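Local coordinates for PGRP-Hd - Peptidoglycan recognition protein homologue (PDB 3EP1) that probably recognises bacterial peptidoglycan as part of the innate immune defence of a heat-tolerant marine worm, at residues Arg25-Ile29 and Ala142-Ser146; Phe30-Pro36 and Val113-Phe119. All coordinates share one frame. Residues are numbered along the deposited sequence.

Both contacts use strand 26-33, interaction 1 at its start and interaction 2 along its second half and the turn beyond; their centres lie about 20 Å apart. Interaction 2, whose segments are nested within the loop closed by interaction 1, is the buried one: a parallel pairing with strand 110-115, near the centre of the chain. Interaction 1 is smaller and only partly buried, a single bridge to the short strand 145-146 with charged residues around it. Backbone hydrogen bonds dominate both, but interaction 2 adds side-chain acceptors from Gln33 and Thr34. The two meet where Ile29 CG2 packs on Val113 CG2 at 3.9 Å.

Interaction 1: Arg25-Ile29 and Ala142-Ser146; sequences RADEI and AEELS
Strand 26-33 opens beside residues 145-146 in one parallel bridge, Ala26 opposite Leu145, flanked by the pairs Arg25-Glu144 and Asp27-Ser146. Ala26 satisfies both its backbone polar groups here: its N donates to Glu144 O (3.0 Å), and its O accepts from Ser146 N (2.9 Å). The same Ala26 O receives a CA-H...O contact from Leu145 CA at 3.2 Å.

The approach to this bridge is set by a helix end. Helix 126-141 stops in a Schellman motif, with Glu143 at positive phi (63°) as its C-prime residue: Glu144 N bonds to Gly139 O and Glu143 N to Gln140 O; the chain then straightens into beta geometry at Leu145.

Leu145 (rotamer m, t) reaches with CD2 to Ala26 CB at 3.8 Å and to Ile29 CD1 at 3.7 Å. The small Ala26 leaves room for this branched chain, which also packs on Ile111 and on Ile136 of the helix. Asp27, with psi near 0°, interrupts extended geometry. Its CA and CB lie 3.3 and 3.5 Å from Ser146 OG, which is packing, while its backbone bonds to His109 and Arg150.

Glu28 points away, its buried carboxylate neutralised by salt bridges to Arg106 and Arg152. Arg25 extends past Ser146, NH2 to CB 4.2 Å, and long polar side chains suit this exposed margin. Glu143 OE2 makes a weak hydrogen bond to Ser4 OG of the second subunit. This bridge ties the exit of helix 126-141 to the start of strand 26-33; with only main-chain hydrogen bonds, its pairing depends little on side-chain identity, while Leu145 adds an apolar seal.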
loop_
_atom_site.group_PDB
_atom_site.type_symbol
_atom_site.label_atom_id
_atom_site.label_comp_id
_atom_site.label_asym_id
_atom_site.label_seq_id
_atom_site.Cartn_x
_atom_site.Cartn_y
_atom_site.Cartn_z
ATOM N N ARG A 25 0.762 7.216 -13.986
ATOM C CA ARG A 25 1.483 6.946 -12.757
ATOM C C ARG A 25 2.727 7.816 -12.719
ATOM O O ARG A 25 3.090 8.464 -13.713
ATOM C CB ARG A 25 1.912 5.483 -12.680
ATOM C CG ARG A 25 0.777 4.498 -12.537
ATOM C CD ARG A 25 0.578 3.731 -13.825
ATOM N NE ARG A 25 1.813 3.070 -14.223
ATOM C CZ ARG A 25 1.895 2.147 -15.176
ATOM N NH1 ARG A 25 0.809 1.776 -15.832
ATOM N NH2 ARG A 25 3.064 1.588 -15.462
ATOM N N ALA A 26 3.371 7.839 -11.563
ATOM C CA ALA A 26 4.586 8.611 -11.398
ATOM C C ALA A 26 5.677 7.583 -11.585
ATOM O O ALA A 26 5.582 6.474 -11.058
ATOM C CB ALA A 26 4.646 9.217 -10.003
ATOM N N ASP A 27 6.698 7.933 -12.356
ATOM C CA ASP A 27 7.776 7.007 -12.594
ATOM C C ASP A 27 9.012 7.346 -11.782
ATOM O O ASP A 27 10.014 6.642 -11.854
ATOM C CB ASP A 27 8.087 6.928 -14.096
ATOM C CG ASP A 27 8.452 8.269 -14.701
ATOM O OD1 ASP A 27 7.761 9.271 -14.434
ATOM O OD2 ASP A 27 9.427 8.314 -15.468
ATOM N N GLU A 28 8.941 8.415 -10.994
ATOM C CA GLU A 28 10.078 8.777 -10.152
ATOM C C GLU A 28 9.711 9.470 -8.836
ATOM O O GLU A 28 8.754 10.237 -8.758
ATOM C CB GLU A 28 11.097 9.611 -10.947
ATOM C CG GLU A 28 10.560 10.869 -11.604
ATOM C CD GLU A 28 11.487 11.368 -12.700
ATOM O OE1 GLU A 28 11.198 12.414 -13.317
ATOM O OE2 GLU A 28 12.511 10.698 -12.943
ATOM N N ILE A 29 10.477 9.165 -7.795
ATOM C CA ILE A 29 10.256 9.739 -6.472
ATOM C C ILE A 29 11.401 10.678 -6.106
ATOM O O ILE A 29 12.559 10.263 -6.059
ATOM C CB ILE A 29 10.171 8.640 -5.383
ATOM C CG1 ILE A 29 8.939 7.755 -5.596
ATOM C CG2 ILE A 29 10.109 9.282 -4.011
ATOM C CD1 ILE A 29 9.001 6.843 -6.796
ATOM N N ALA A 142 -0.709 -0.241 -5.641
ATOM C CA ALA A 142 -1.922 0.499 -5.999
ATOM C C ALA A 142 -1.831 1.172 -7.365
ATOM O O ALA A 142 -2.719 1.929 -7.749
ATOM C CB ALA A 142 -2.235 1.540 -4.943
ATOM N N GLU A 143 -0.752 0.903 -8.090
ATOM C CA GLU A 143 -0.565 1.467 -9.418
ATOM C C GLU A 143 -0.458 3.000 -9.438
ATOM O O GLU A 143 -0.882 3.637 -10.399
ATOM C CB GLU A 143 -1.714 1.004 -10.327
ATOM C CG GLU A 143 -1.307 0.602 -11.744
ATOM C CD GLU A 143 -2.240 -0.452 -12.336
ATOM O OE1 GLU A 143 -3.480 -0.260 -12.283
ATOM O OE2 GLU A 143 -1.736 -1.476 -12.854
ATOM N N GLU A 144 0.099 3.592 -8.388
ATOM C CA GLU A 144 0.266 5.048 -8.342
ATOM C C GLU A 144 1.688 5.389 -8.800
ATOM O O GLU A 144 1.955 6.481 -9.308
ATOM C CB GLU A 144 0.030 5.580 -6.925
ATOM C CG GLU A 144 -1.397 5.429 -6.416
ATOM C CD GLU A 144 -2.389 6.351 -7.107
ATOM O OE1 GLU A 144 -3.572 6.363 -6.700
ATOM O OE2 GLU A 144 -1.997 7.071 -8.052
ATOM N N LEU A 145 2.589 4.436 -8.603
ATOM C CA LEU A 145 3.983 4.558 -8.998
ATOM C C LEU A 145 4.270 3.394 -9.946
ATOM O O LEU A 145 3.786 2.292 -9.722
ATOM C CB LEU A 145 4.904 4.420 -7.782
ATOM C CG LEU A 145 4.891 5.432 -6.643
ATOM C CD1 LEU A 145 5.810 4.940 -5.542
ATOM C CD2 LEU A 145 5.343 6.791 -7.158
ATOM N N SER A 146 5.068 3.634 -10.984
ATOM C CA SER A 146 5.413 2.581 -11.938
ATOM C C SER A 146 6.255 1.508 -11.247
ATOM O O SER A 146 6.824 1.757 -10.187
ATOM C CB SER A 146 6.176 3.164 -13.126
ATOM O OG SER A 146 7.378 3.770 -12.699
#

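Interaction 2: Phe30-Pro36 and Val113-Phe119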
loop_
_atom_site.group_PDB
_atom_site.type_symbol
_atom_site.label_atom_id
_atom_site.label_comp_id
_atom_site.label_asym_id
_atom_site.label_seq_id
_atom_site.Cartn_x
_atom_site.Cartn_y
_atom_site.Cartn_z
ATOM N N PHE A 30 11.082 11.939 -5.845
ATOM C CA PHE A 30 12.107 12.911 -5.476
ATOM C C PHE A 30 12.167 13.094 -3.970
ATOM O O PHE A 30 11.168 13.440 -3.345
ATOM C CB PHE A 30 11.834 14.255 -6.160
ATOM C CG PHE A 30 12.045 14.225 -7.643
ATOM C CD1 PHE A 30 13.315 13.986 -8.170
ATOM C CD2 PHE A 30 10.977 14.393 -8.515
ATOM C CE1 PHE A 30 13.515 13.910 -9.545
ATOM C CE2 PHE A 30 11.166 14.319 -9.897
ATOM C CZ PHE A 30 12.437 14.077 -10.411
ATOM N N LEU A 31 13.347 12.864 -3.395
ATOM C CA LEU A 31 13.551 12.987 -1.953
ATOM C C LEU A 31 14.146 14.319 -1.519
ATOM O O LEU A 31 15.205 14.728 -2.001
ATOM C CB LEU A 31 14.445 11.853 -1.442
ATOM C CG LEU A 31 13.782 10.549 -0.982
ATOM C CD1 LEU A 31 14.847 9.610 -0.442
ATOM C CD2 LEU A 31 12.759 10.831 0.107
ATOM N N TRP A 32 13.456 14.989 -0.604
ATOM C CA TRP A 32 13.897 16.277 -0.074
ATOM C C TRP A 32 13.827 16.246 1.433
ATOM O O TRP A 32 12.894 15.693 1.992
ATOM C CB TRP A 32 12.994 17.411 -0.546
ATOM C CG TRP A 32 13.087 17.723 -1.981
ATOM C CD1 TRP A 32 12.482 17.064 -3.009
ATOM C CD2 TRP A 32 13.817 18.805 -2.565
ATOM N NE1 TRP A 32 12.786 17.673 -4.201
ATOM C CE2 TRP A 32 13.605 18.744 -3.959
ATOM C CE3 TRP A 32 14.631 19.824 -2.043
ATOM C CZ2 TRP A 32 14.174 19.665 -4.845
ATOM C CZ3 TRP A 32 15.196 20.740 -2.922
ATOM C CH2 TRP A 32 14.962 20.653 -4.310
ATOM N N GLN A 33 14.809 16.850 2.088
ATOM C CA GLN A 33 14.827 16.902 3.540
ATOM C C GLN A 33 14.285 18.274 3.934
ATOM O O GLN A 33 14.523 19.254 3.222
ATOM C CB GLN A 33 16.256 16.765 4.057
ATOM C CG GLN A 33 17.066 18.046 3.952
ATOM C CD GLN A 33 18.496 17.881 4.413
ATOM O OE1 GLN A 33 18.756 17.351 5.490
ATOM N NE2 GLN A 33 19.434 18.346 3.599
ATOM N N THR A 34 13.556 18.354 5.046
ATOM C CA THR A 34 13.038 19.647 5.477
ATOM C C THR A 34 14.175 20.497 6.051
ATOM O O THR A 34 14.046 21.712 6.211
ATOM C CB THR A 34 11.883 19.495 6.492
ATOM O OG1 THR A 34 12.310 18.740 7.630
ATOM C CG2 THR A 34 10.710 18.793 5.826
ATOM N N GLY A 35 15.294 19.850 6.351
ATOM C CA GLY A 35 16.456 20.572 6.829
ATOM C C GLY A 35 16.735 20.638 8.313
ATOM O O GLY A 35 15.871 20.354 9.148
ATOM N N PRO A 36 17.972 21.008 8.668
ATOM C CA PRO A 36 18.396 21.126 10.067
ATOM C C PRO A 36 17.587 22.230 10.745
ATOM O O PRO A 36 17.325 22.175 11.943
ATOM C CB PRO A 36 19.878 21.476 9.945
ATOM C CG PRO A 36 19.918 22.281 8.672
ATOM C CD PRO A 36 19.049 21.438 7.758
ATOM N N VAL A 113 8.562 13.530 -1.921
ATOM C CA VAL A 113 8.490 13.089 -0.542
ATOM C C VAL A 113 9.497 13.865 0.292
ATOM O O VAL A 113 10.682 13.885 -0.012
ATOM C CB VAL A 113 8.805 11.585 -0.404
ATOM C CG1 VAL A 113 8.696 11.173 1.054
ATOM C CG2 VAL A 113 7.859 10.755 -1.251
ATOM N N ALA A 114 9.018 14.512 1.340
ATOM C CA ALA A 114 9.896 15.266 2.222
ATOM C C ALA A 114 10.183 14.417 3.447
ATOM O O ALA A 114 9.273 13.785 3.988
ATOM C CB ALA A 114 9.235 16.565 2.647
ATOM N N VAL A 115 11.447 14.379 3.865
ATOM C CA VAL A 115 11.830 13.634 5.062
ATOM C C VAL A 115 12.135 14.679 6.133
ATOM O O VAL A 115 13.004 15.542 5.969
ATOM C CB VAL A 115 13.044 12.698 4.803
ATOM C CG1 VAL A 115 12.630 11.601 3.838
ATOM C CG2 VAL A 115 14.228 13.479 4.250
ATOM N N ILE A 116 11.392 14.599 7.228
ATOM C CA ILE A 116 11.498 15.567 8.300
ATOM C C ILE A 116 12.746 15.498 9.164
ATOM O O ILE A 116 12.863 14.650 10.038
ATOM C CB ILE A 116 10.238 15.498 9.179
ATOM C CG1 ILE A 116 8.992 15.586 8.283
ATOM C CG2 ILE A 116 10.245 16.629 10.182
ATOM C CD1 ILE A 116 7.661 15.494 9.007
ATOM N N GLY A 117 13.671 16.420 8.916
ATOM C CA GLY A 117 14.904 16.459 9.680
ATOM C C GLY A 117 16.102 16.917 8.874
ATOM O O GLY A 117 15.953 17.407 7.755
ATOM N N ASP A 118 17.289 16.764 9.463
ATOM C CA ASP A 118 18.563 17.135 8.834
ATOM C C ASP A 118 19.362 15.859 8.725
ATOM O O ASP A 118 19.657 15.214 9.733
ATOM C CB ASP A 118 19.330 18.173 9.687
ATOM C CG ASP A 118 20.825 18.315 9.287
ATOM O OD1 ASP A 118 21.164 18.210 8.079
ATOM O OD2 ASP A 118 21.667 18.550 10.196
ATOM N N PHE A 119 19.704 15.498 7.494
ATOM C CA PHE A 119 20.453 14.282 7.240
ATOM C C PHE A 119 21.753 14.600 6.521
ATOM O O PHE A 119 22.249 13.822 5.710
ATOM C CB PHE A 119 19.575 13.320 6.438
ATOM C CG PHE A 119 18.271 13.013 7.122
ATOM C CD1 PHE A 119 18.247 12.255 8.295
ATOM C CD2 PHE A 119 17.081 13.573 6.668
ATOM C CE1 PHE A 119 17.062 12.068 9.007
ATOM C CE2 PHE A 119 15.893 13.390 7.374
ATOM C CZ PHE A 119 15.885 12.639 8.546
#
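Val113 begins the pairing: its N donates to Phe30 O (3.0 Å), and its O accepts from Trp32 N (3.0 Å), so the chain bonds to the residues on both sides of its parallel partner, Leu31. Its CB lies 4.1 Å from Leu31 CD2. The short segments 30-33 and 113-115 run parallel, their axes at 31° and 4.5 Å apart at closest, the usual sheet twist.

Ala114 faces the other side of the sheet, with Trp32. Its CA makes a CA-H...O contact with Trp32 O at 3.0 Å, and its methyl takes little space beside Tyr80. Val115 repeats the pattern around Gln33: N to Trp32 O (2.7 Å), O from Thr34 N (3.0 Å). Val115 CG1 packs on Leu31 CD2 at 3.8 Å. Beta-branched valines suit the extended backbone, and Val113, Val115 and Leu31 together form an apolar surface under helix 126-141, with Phe162 of helix 160-167 touching Leu31 and Val115.

After Ile116, side-chain acceptors join in: Gly117 N donates to Thr34 OG1 (3.0 Å), which is also hydrogen-bonded to Thr38, while Gly117 O accepts a weak main-chain bond from Gly35 N (2.9 Å). The phi of 146° at Gly117 would jam a CB against the preceding carbonyl. Asp118 OD1 accepts a hydrogen bond from Gly120 N. Finally Phe119 N donates to Gln33 OE1 (2.9 Å), while the ring, edge-on to Gln33 CB, packs against Leu128.

Paired parallel central strands, covered by helices, are typical of the mixed alpha/beta fold that peptidoglycan recognition proteins share with type 2 N-acetylmuramoyl-L-alanine amidases such as T7 lysozyme.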